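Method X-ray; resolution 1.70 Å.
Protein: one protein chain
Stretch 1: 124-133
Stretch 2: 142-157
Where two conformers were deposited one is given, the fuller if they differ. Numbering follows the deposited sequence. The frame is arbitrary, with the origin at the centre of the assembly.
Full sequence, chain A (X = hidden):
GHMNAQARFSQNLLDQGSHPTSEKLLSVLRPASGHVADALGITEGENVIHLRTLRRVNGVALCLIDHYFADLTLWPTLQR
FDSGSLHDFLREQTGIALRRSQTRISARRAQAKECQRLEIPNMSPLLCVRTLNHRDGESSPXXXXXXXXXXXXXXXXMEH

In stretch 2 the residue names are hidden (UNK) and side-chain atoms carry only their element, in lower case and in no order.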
ATOM      1  N   SER A 124      10.826 -14.383  -4.565  1.00 20.33           N
ATOM      2  CA  SER A 124      10.187 -13.397  -5.461  1.00 18.68           C
ATOM      3  C   SER A 124       9.404 -12.383  -4.615  1.00 18.19           C
ATOM      4  O   SER A 124       8.697 -12.841  -3.679  1.00 20.00           O
ATOM      5  CB  SER A 124       9.156 -14.088  -6.360  1.00 20.08           C
ATOM      6  OG  SER A 124       9.803 -14.851  -7.285  1.00 27.68           O
ATOM      7  N   PRO A 125       9.651 -11.047  -4.755  0.50 17.78           N
ATOM      8  CA  PRO A 125       8.855 -10.076  -3.947  0.50 17.19           C
ATOM      9  C   PRO A 125       7.323 -10.047  -4.169  0.50 16.03           C
ATOM     10  O   PRO A 125       6.834  -9.927  -5.338  0.50 13.54           O
ATOM     11  CB  PRO A 125       9.478  -8.714  -4.318  0.50 17.11           C
ATOM     12  CG  PRO A 125      10.842  -9.050  -4.633  0.50 19.19           C
ATOM     13  CD  PRO A 125      10.723 -10.324  -5.462  0.50 18.17           C
ATOM     14  N   LEU A 126       6.600 -10.072  -3.036  1.00 15.10           N
ATOM     15  CA  LEU A 126       5.126 -10.045  -3.040  1.00 13.57           C
ATOM     16  C   LEU A 126       4.632  -8.838  -2.271  1.00 13.16           C
ATOM     17  O   LEU A 126       5.296  -8.477  -1.269  1.00 15.73           O
ATOM     18  CB  LEU A 126       4.522 -11.264  -2.370  1.00 14.04           C
ATOM     19  CG  LEU A 126       4.882 -12.677  -2.766  1.00 17.38           C
ATOM     20  CD1 LEU A 126       4.229 -13.639  -1.745  1.00 20.49           C
ATOM     21  CD2 LEU A 126       4.382 -12.838  -4.165  1.00 24.23           C
ATOM     22  N   LEU A 127       3.497  -8.254  -2.687  1.00 12.12           N
ATOM     23  CA  LEU A 127       2.798  -7.246  -1.871  1.00 11.77           C
ATOM     24  C   LEU A 127       1.747  -8.026  -1.116  1.00 14.55           C
ATOM     25  O   LEU A 127       1.034  -8.899  -1.718  1.00 14.29           O
ATOM     26  CB  LEU A 127       2.094  -6.209  -2.741  1.00 14.58           C
ATOM     27  CG  LEU A 127       2.981  -5.055  -3.217  1.00 18.99           C
ATOM     28  CD1 LEU A 127       2.520  -4.316  -4.549  1.00 22.35           C
ATOM     29  CD2 LEU A 127       3.200  -4.108  -2.042  1.00 17.03           C
ATOM     30  N   CYS A 128       1.632  -7.785   0.195  1.00 14.53           N
ATOM     31  CA  CYS A 128       0.647  -8.472   0.976  1.00 14.75           C
ATOM     32  C   CYS A 128      -0.328  -7.424   1.529  1.00 15.50           C
ATOM     33  O   CYS A 128       0.128  -6.464   2.187  1.00 15.76           O
ATOM     34  CB  CYS A 128       1.310  -9.218   2.078  1.00 15.78           C
ATOM     35  SG  CYS A 128       0.145  -9.926   3.343  1.00 20.06           S
ATOM     36  N   VAL A 129      -1.631  -7.552   1.204  1.00 13.83           N
ATOM     37  CA  VAL A 129      -2.615  -6.521   1.614  1.00 13.08           C
ATOM     38  C   VAL A 129      -3.629  -7.265   2.482  1.00 14.91           C
ATOM     39  O   VAL A 129      -4.267  -8.263   2.033  1.00 14.47           O
ATOM     40  CB  VAL A 129      -3.326  -5.798   0.453  1.00 12.03           C
ATOM     41  CG1 VAL A 129      -4.320  -4.817   1.005  1.00 14.36           C
ATOM     42  CG2 VAL A 129      -2.314  -5.039  -0.403  1.00 14.23           C
ATOM     43  N   ARG A 130      -3.820  -6.789   3.709  1.00 13.57           N
ATOM     44  CA  ARG A 130      -4.686  -7.567   4.649  1.00 14.64           C
ATOM     45  C   ARG A 130      -5.736  -6.578   5.083  1.00 15.21           C
ATOM     46  O   ARG A 130      -5.444  -5.374   5.361  1.00 15.34           O
ATOM     47  CB  ARG A 130      -3.931  -8.058   5.874  1.00 14.71           C
ATOM     48  CG  ARG A 130      -2.782  -9.078   5.549  1.00 17.33           C
ATOM     49  CD  ARG A 130      -2.231  -9.742   6.725  1.00 23.19           C
ATOM     50  NE  ARG A 130      -1.379  -8.831   7.453  1.00 24.23           N
ATOM     51  CZ  ARG A 130      -1.397  -8.635   8.777  1.00 30.83           C
ATOM     52  NH1 ARG A 130      -2.206  -9.301   9.576  1.00 26.75           N
ATOM     53  NH2 ARG A 130      -0.515  -7.786   9.311  1.00 29.30           N
ATOM     54  N   THR A 131      -7.000  -7.007   5.022  1.00 15.69           N
ATOM     55  CA  THR A 131      -8.082  -6.053   5.269  1.00 16.57           C
ATOM     56  C   THR A 131      -9.137  -6.647   6.189  1.00 14.37           C
ATOM     57  O   THR A 131      -9.373  -7.794   6.143  1.00 13.83           O
ATOM     58  CB  THR A 131      -8.743  -5.563   3.962  1.00 17.66           C
ATOM     59  OG1 THR A 131      -9.497  -6.593   3.323  1.00 21.82           O
ATOM     60  CG2 THR A 131      -7.717  -5.099   2.878  1.00 16.64           C
ATOM     61  N   LEU A 132      -9.763  -5.818   7.040  1.00 16.48           N
ATOM     62  CA  LEU A 132     -10.928  -6.167   7.846  1.00 18.05           C
ATOM     63  C   LEU A 132     -12.106  -5.363   7.315  1.00 19.04           C
ATOM     64  O   LEU A 132     -12.017  -4.106   7.067  1.00 19.55           O
ATOM     65  CB  LEU A 132     -10.720  -5.730   9.314  1.00 18.15           C
ATOM     66  CG  LEU A 132      -9.921  -6.746  10.080  1.00 26.02           C
ATOM     67  CD1 LEU A 132      -9.811  -6.209  11.526  1.00 30.98           C
ATOM     68  CD2 LEU A 132     -10.588  -8.124  10.080  1.00 25.25           C
ATOM     69  N   ASN A 133     -13.216  -6.089   7.086  1.00 20.07           N
ATOM     70  CA  ASN A 133     -14.383  -5.543   6.409  1.00 20.29           C
ATOM     71  C   ASN A 133     -15.585  -5.882   7.282  1.00 21.48           C
ATOM     72  O   ASN A 133     -15.576  -6.875   8.045  1.00 21.19           O
ATOM     73  CB  ASN A 133     -14.592  -6.172   5.016  1.00 20.42           C
ATOM     74  CG  ASN A 133     -13.493  -5.816   4.046  1.00 24.41           C
ATOM     75  OD1 ASN A 133     -13.207  -4.657   3.755  1.00 25.07           O
ATOM     76  ND2 ASN A 133     -12.835  -6.850   3.519  1.00 24.70           N
ATOM     77  N   UNK A 142     -16.877  -8.742   9.495  1.00 22.82           N
ATOM     78  CA  UNK A 142     -17.584  -9.771   8.752  1.00 18.87           C
ATOM     79  C   UNK A 142     -16.536 -10.649   8.081  1.00 17.87           C
ATOM     80  O   UNK A 142     -16.725 -11.856   7.952  1.00 15.76           O
ATOM     81  c   UNK A 142     -18.545  -9.171   7.705  1.00 19.00           C
ATOM     82  N   UNK A 143     -15.433 -10.030   7.644  1.00 15.89           N
ATOM     83  CA  UNK A 143     -14.530 -10.755   6.700  1.00 14.42           C
ATOM     84  C   UNK A 143     -13.105 -10.240   6.917  1.00 15.43           C
ATOM     85  O   UNK A 143     -12.936  -9.015   7.089  1.00 15.87           O
ATOM     86  o   UNK A 143     -13.480 -11.094   1.882  1.00 22.14           O
ATOM     87  o   UNK A 143     -13.723  -9.243   2.865  1.00 28.38           O
ATOM     88  c   UNK A 143     -14.884 -10.503   5.251  1.00 15.24           C
ATOM     89  c   UNK A 143     -13.920 -11.238   4.177  1.00 16.73           C
ATOM     90  c   UNK A 143     -13.742 -10.484   2.911  1.00 23.52           C
ATOM     91  N   UNK A 144     -12.154 -11.181   6.909  1.00 13.25           N
ATOM     92  CA  UNK A 144     -10.716 -10.842   6.974  1.00 13.58           C
ATOM     93  C   UNK A 144     -10.170 -11.399   5.644  1.00 14.41           C
ATOM     94  O   UNK A 144     -10.422 -12.598   5.375  1.00 13.71           O
ATOM     95  c   UNK A 144      -8.617 -11.645   8.181  1.00 13.88           C
ATOM     96  o   UNK A 144      -4.397 -11.449   8.622  1.00 19.76           O
ATOM     97  c   UNK A 144      -6.460 -12.752   8.544  1.00 16.37           C
ATOM     98  c   UNK A 144      -7.911 -12.803   8.405  1.00 16.24           C
ATOM     99  c   UNK A 144     -10.121 -11.656   8.083  1.00 13.91           C
ATOM    100  c   UNK A 144      -7.929 -10.413   8.059  1.00 14.63           C
ATOM    101  c   UNK A 144      -6.456 -10.356   8.254  1.00 15.08           C
ATOM    102  c   UNK A 144      -5.790 -11.541   8.465  1.00 18.92           C
ATOM    103  N   UNK A 145      -9.392 -10.566   4.921  1.00 13.52           N
ATOM    104  CA  UNK A 145      -8.853 -11.118   3.658  1.00 13.67           C
ATOM    105  C   UNK A 145      -7.375 -10.834   3.613  1.00 14.82           C
ATOM    106  O   UNK A 145      -6.914  -9.795   4.108  1.00 12.49           O
ATOM    107  c   UNK A 145      -9.546 -10.537   2.466  1.00 17.49           C
ATOM    108  o   UNK A 145      -9.185  -9.228   2.216  1.00 18.56           O
ATOM    109  N   UNK A 146      -6.633 -11.734   2.971  1.00 12.93           N
ATOM    110  CA  UNK A 146      -5.205 -11.553   2.865  1.00 11.97           C
ATOM    111  C   UNK A 146      -4.884 -11.784   1.388  1.00 13.48           C
ATOM    112  O   UNK A 146      -5.073 -12.926   0.920  1.00 13.19           O
ATOM    113  c   UNK A 146      -5.013 -12.758   5.143  1.00 16.86           C
ATOM    114  c   UNK A 146      -2.859 -12.514   3.567  1.00 16.04           C
ATOM    115  c   UNK A 146      -4.491 -12.656   3.652  1.00 13.16           C
ATOM    116  N   UNK A 147      -4.425 -10.731   0.728  1.00 12.59           N
ATOM    117  CA  UNK A 147      -4.108 -10.760  -0.704  1.00 12.95           C
ATOM    118  C   UNK A 147      -2.604 -10.884  -0.830  1.00 14.50           C
ATOM    119  O   UNK A 147      -1.852 -10.162  -0.146  1.00 14.30           O
ATOM    120  c   UNK A 147      -4.501  -9.376  -1.268  1.00 13.86           C
ATOM    121  o   UNK A 147      -4.324  -9.344  -2.638  1.00 19.91           O
ATOM    122  N   UNK A 148      -2.131 -11.718  -1.752  1.00 10.78           N
ATOM    123  CA  UNK A 148      -0.679 -11.800  -2.034  1.00 11.93           C
ATOM    124  C   UNK A 148      -0.574 -11.625  -3.547  1.00 11.30           C
ATOM    125  O   UNK A 148      -1.247 -12.324  -4.306  1.00 12.47           O
ATOM    126  c   UNK A 148      -0.222 -13.566  -0.202  1.00 16.14           C
ATOM    127  c   UNK A 148       0.664 -12.645   0.496  1.00 17.56           C
ATOM    128  c   UNK A 148       0.283 -14.977  -0.188  1.00 19.26           C
ATOM    129  c   UNK A 148      -0.100 -13.196  -1.674  1.00 11.48           C
ATOM    130  N   UNK A 149       0.125 -10.549  -3.956  0.50 11.64           N
ATOM    131  CA  UNK A 149       0.233 -10.171  -5.349  0.50 11.73           C
ATOM    132  C   UNK A 149       1.657 -10.034  -5.790  0.50 11.27           C
ATOM    133  O   UNK A 149       2.458  -9.394  -5.157  0.50  7.64           O
ATOM    134  o   UNK A 149       0.174  -7.809  -4.713  0.50 13.61           O
ATOM    135  c   UNK A 149      -0.344  -8.790  -5.658  0.50 12.58           C
ATOM    136  c   UNK A 149      -1.848  -8.729  -5.629  0.50 13.48           C
ATOM    137  N   UNK A 150       1.951 -10.579  -6.959  1.00 12.07           N
ATOM    138  CA  UNK A 150       3.320 -10.498  -7.467  1.00 12.45           C
ATOM    139  C   UNK A 150       3.662  -9.015  -7.677  1.00 13.77           C
ATOM    140  O   UNK A 150       3.013  -8.274  -8.440  1.00 15.80           O
ATOM    141  c   UNK A 150       3.449 -12.741  -8.769  1.00 13.09           C
ATOM    142  n   UNK A 150       6.527 -13.010 -12.479  1.00 21.58           N
ATOM    143  c   UNK A 150       3.331 -11.189  -8.886  1.00 13.82           C
ATOM    144  c   UNK A 150       5.381 -13.481 -11.929  1.00 19.68           C
ATOM    145  n   UNK A 150       4.953 -14.684 -12.335  1.00 16.13           N
ATOM    146  c   UNK A 150       3.572 -13.291 -10.236  1.00 13.79           C
ATOM    147  n   UNK A 150       4.814 -12.825 -10.904  1.00 17.50           N
ATOM    148  N   UNK A 151       4.676  -8.560  -6.945  1.00 13.43           N
ATOM    149  CA  UNK A 151       4.986  -7.163  -7.025  1.00 14.55           C
ATOM    150  C   UNK A 151       5.650  -6.777  -8.337  1.00 16.43           C
ATOM    151  O   UNK A 151       5.688  -5.578  -8.669  1.00 20.57           O
ATOM    152  c   UNK A 151       5.874  -6.796  -5.854  1.00 14.17           C
ATOM    153  N   UNK A 152       6.156  -7.775  -9.094  1.00 16.10           N
ATOM    154  CA  UNK A 152       6.632  -7.438 -10.418  1.00 18.47           C
ATOM    155  C   UNK A 152       5.540  -7.176 -11.467  1.00 20.38           C
ATOM    156  O   UNK A 152       5.893  -6.773 -12.600  1.00 22.84           O
ATOM    157  o   UNK A 152       6.067 -10.124 -10.567  1.00 24.51           O
ATOM    158  o   UNK A 152       7.816 -10.728 -11.707  1.00 28.70           O
ATOM    159  c   UNK A 152       7.685  -8.447 -10.908  1.00 20.01           C
ATOM    160  c   UNK A 152       7.145  -9.849 -11.089  1.00 24.87           C
ATOM    161  N   UNK A 153       4.261  -7.340 -11.120  0.50 18.14           N
ATOM    162  CA  UNK A 153       3.162  -7.279 -12.076  0.50 18.17           C
ATOM    163  C   UNK A 153       1.991  -6.370 -11.654  0.50 18.18           C
ATOM    164  O   UNK A 153       1.130  -5.946 -12.447  0.50 17.59           O
ATOM    165  c   UNK A 153       3.705  -9.599 -12.982  0.50 16.65           C
ATOM    166  s   UNK A 153       3.938  -9.172 -14.726  0.50 12.43           S
ATOM    167  c   UNK A 153       2.666  -8.709 -12.344  0.50 18.34           C
ATOM    168  c   UNK A 153       2.238  -9.139 -15.135  0.50 16.09           C
ATOM    169  N   UNK A 154       1.924  -6.057 -10.378  1.00 19.31           N
ATOM    170  CA  UNK A 154       0.792  -5.197  -9.926  1.00 19.35           C
ATOM    171  C   UNK A 154       1.243  -4.112  -8.970  1.00 21.32           C
ATOM    172  O   UNK A 154       2.045  -4.428  -8.068  1.00 21.53           O
ATOM    173  c   UNK A 154      -1.152  -6.879 -10.258  1.00 20.21           C
ATOM    174  c   UNK A 154      -0.311  -6.056  -9.258  1.00 21.14           C
ATOM    175  c   UNK A 154      -1.329  -5.145  -8.512  1.00 20.13           C
ATOM    176  c   UNK A 154      -1.959  -8.022  -9.576  1.00 21.18           C
ATOM    177  N   UNK A 155       0.770  -2.858  -9.213  1.00 21.33           N
ATOM    178  CA  UNK A 155       0.929  -1.719  -8.298  1.00 21.28           C
ATOM    179  C   UNK A 155      -0.473  -1.297  -7.830  1.00 20.00           C
ATOM    180  O   UNK A 155      -1.474  -1.462  -8.559  1.00 20.29           O
ATOM    181  c   UNK A 155       1.583   0.810  -8.442  1.00 24.11           C
ATOM    182  o   UNK A 155       2.314   2.035 -10.332  1.00 28.76           O
ATOM    183  c   UNK A 155       1.693  -0.602  -9.058  1.00 21.64           C
ATOM    184  o   UNK A 155       3.446   2.391  -8.470  1.00 28.48           O
ATOM    185  c   UNK A 155       2.520   1.805  -9.120  1.00 26.92           C
ATOM    186  N   UNK A 156      -0.578  -0.819  -6.600  1.00 18.20           N
ATOM    187  CA  UNK A 156      -1.874  -0.400  -6.066  1.00 17.30           C
ATOM    188  C   UNK A 156      -2.019   1.075  -6.188  1.00 19.13           C
ATOM    189  O   UNK A 156      -1.055   1.800  -6.012  1.00 19.19           O
ATOM    190  c   UNK A 156      -1.386  -4.511  -3.859  1.00 20.47           C
ATOM    191  c   UNK A 156      -2.034  -0.785  -4.604  1.00 16.76           C
ATOM    192  c   UNK A 156      -2.657  -5.049  -4.031  1.00 19.78           C
ATOM    193  c   UNK A 156      -3.741  -4.234  -4.410  1.00 22.24           C
ATOM    194  c   UNK A 156      -2.262  -2.288  -4.400  1.00 16.57           C
ATOM    195  c   UNK A 156      -1.203  -3.125  -4.011  1.00 22.50           C
ATOM    196  c   UNK A 156      -3.531  -2.804  -4.547  1.00 20.12           C
ATOM    197  N   UNK A 157      -3.267   1.520  -6.433  1.00 19.62           N
ATOM    198  CA  UNK A 157      -3.489   2.969  -6.530  1.00 21.79           C
ATOM    199  C   UNK A 157      -4.567   3.373  -5.526  1.00 22.77           C
ATOM    200  O   UNK A 157      -5.409   2.559  -5.165  1.00 23.45           O
ATOM    201  c   UNK A 157      -3.964   3.386  -7.968  1.00 21.88           C
ATOM    202  o   UNK A 157      -5.151   2.664  -8.287  1.00 24.22           O
ATOM    203  c   UNK A 157      -2.877   3.037  -8.983  1.00 22.44           C
TER
HETATM  204  O   HOH W   1       6.633 -11.714  -7.584  1.00 31.54           O
HETATM  205  O   HOH W   2      -1.713  -8.029  -2.466  1.00 16.15           O
HETATM  206  O   HOH W   3      -7.079  -8.052   1.407  1.00 23.37           O

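Position 142 carries one side-chain carbon, and its backbone N donates to Asn-133 O at 2.7 Å: Ala-142. Position 143 has three carbons, the third bearing two oxygens; one oxygen accepts from Asn-133 ND2 at 2.6 Å. This is Glu-143, its carboxylate reaching back to its cross-strand partner. At 144 one carbon leads to a six-carbon ring bearing an oxygen, which accepts from Arg-130 NH1 at 3.2 Å, near the guanidinium plane, while a ring carbon lies 4.0 Å from Leu-132 CD2: Tyr-144.

Position 145 is one carbon then one oxygen, 2.9 Å from Thr-131 OG1, a hydroxyl pair in which either could donate: Ser-145. Three carbons forking at the first mark 146, with one branch 4.0 Å from Cys-128 SG and equally far from Arg-130 CG: Val-146. At 147 a carbon and an oxygen recur; CB lies 4.1 Å from Val-129 CB, and the oxygen binds water 2, which donates to Leu-127 O: Ser-147. Position 148 has four carbons forked at the second, one tip 3.8 Å from Cys-128 CB and 4.3 Å from Leu-126 CD1: Leu-148.

Position 149 shows one carbon carrying an oxygen and a carbon, the oxygen 3.2 Å from Leu-127 CB and also bound to water 2: Thr-149. At 150 three carbons, a nitrogen and a carbon with two more nitrogens point away from stretch 1 at their root: Arg-150. Position 151 has a single carbon, pointing toward stretch 1, 4.3 Å from Leu-127 CG: Ala-151. Two carbons, the second with two oxygens, define 152, which is salt-bridged to Arg-150: Asp-152. Position 153, two carbons, sulfur and carbon unbranched, does not touch stretch 1: Met-153.

Four carbons at 154 fork at the first, one arm two carbons long; its backbone O lies 3.6 Å from Leu-127 CD1: Ile-154. Position 155, three carbons ending in two oxygens, points away: Glu-155. At 156 one carbon bears a plain six-carbon ring, 3.6 Å from Val-129 CG2 and 3.9 Å from Leu-127 CD1: Phe-156. Position 157, a carbon carrying oxygen and carbon, is out of reach: Thr-157.

The contact is an antiparallel ladder. Paired backbone hydrogen bonds join Leu-127 to Thr-149, Val-129 to Ser-147, Thr-131 to Ser-145 and Asn-133 to Glu-143, bonds that both backbones supply without calling on any side chain. Alternation then sorts chemistry: Cys-128, Arg-130, Leu-132, Tyr-144, Val-146 and Leu-148 share one face. On the other, small hydroxyls leave room for waters, while Phe-156 packs against Leu-127 and Val-129.

Stretch 2, residues 142-157: AEYSVSLTRADMIEFT
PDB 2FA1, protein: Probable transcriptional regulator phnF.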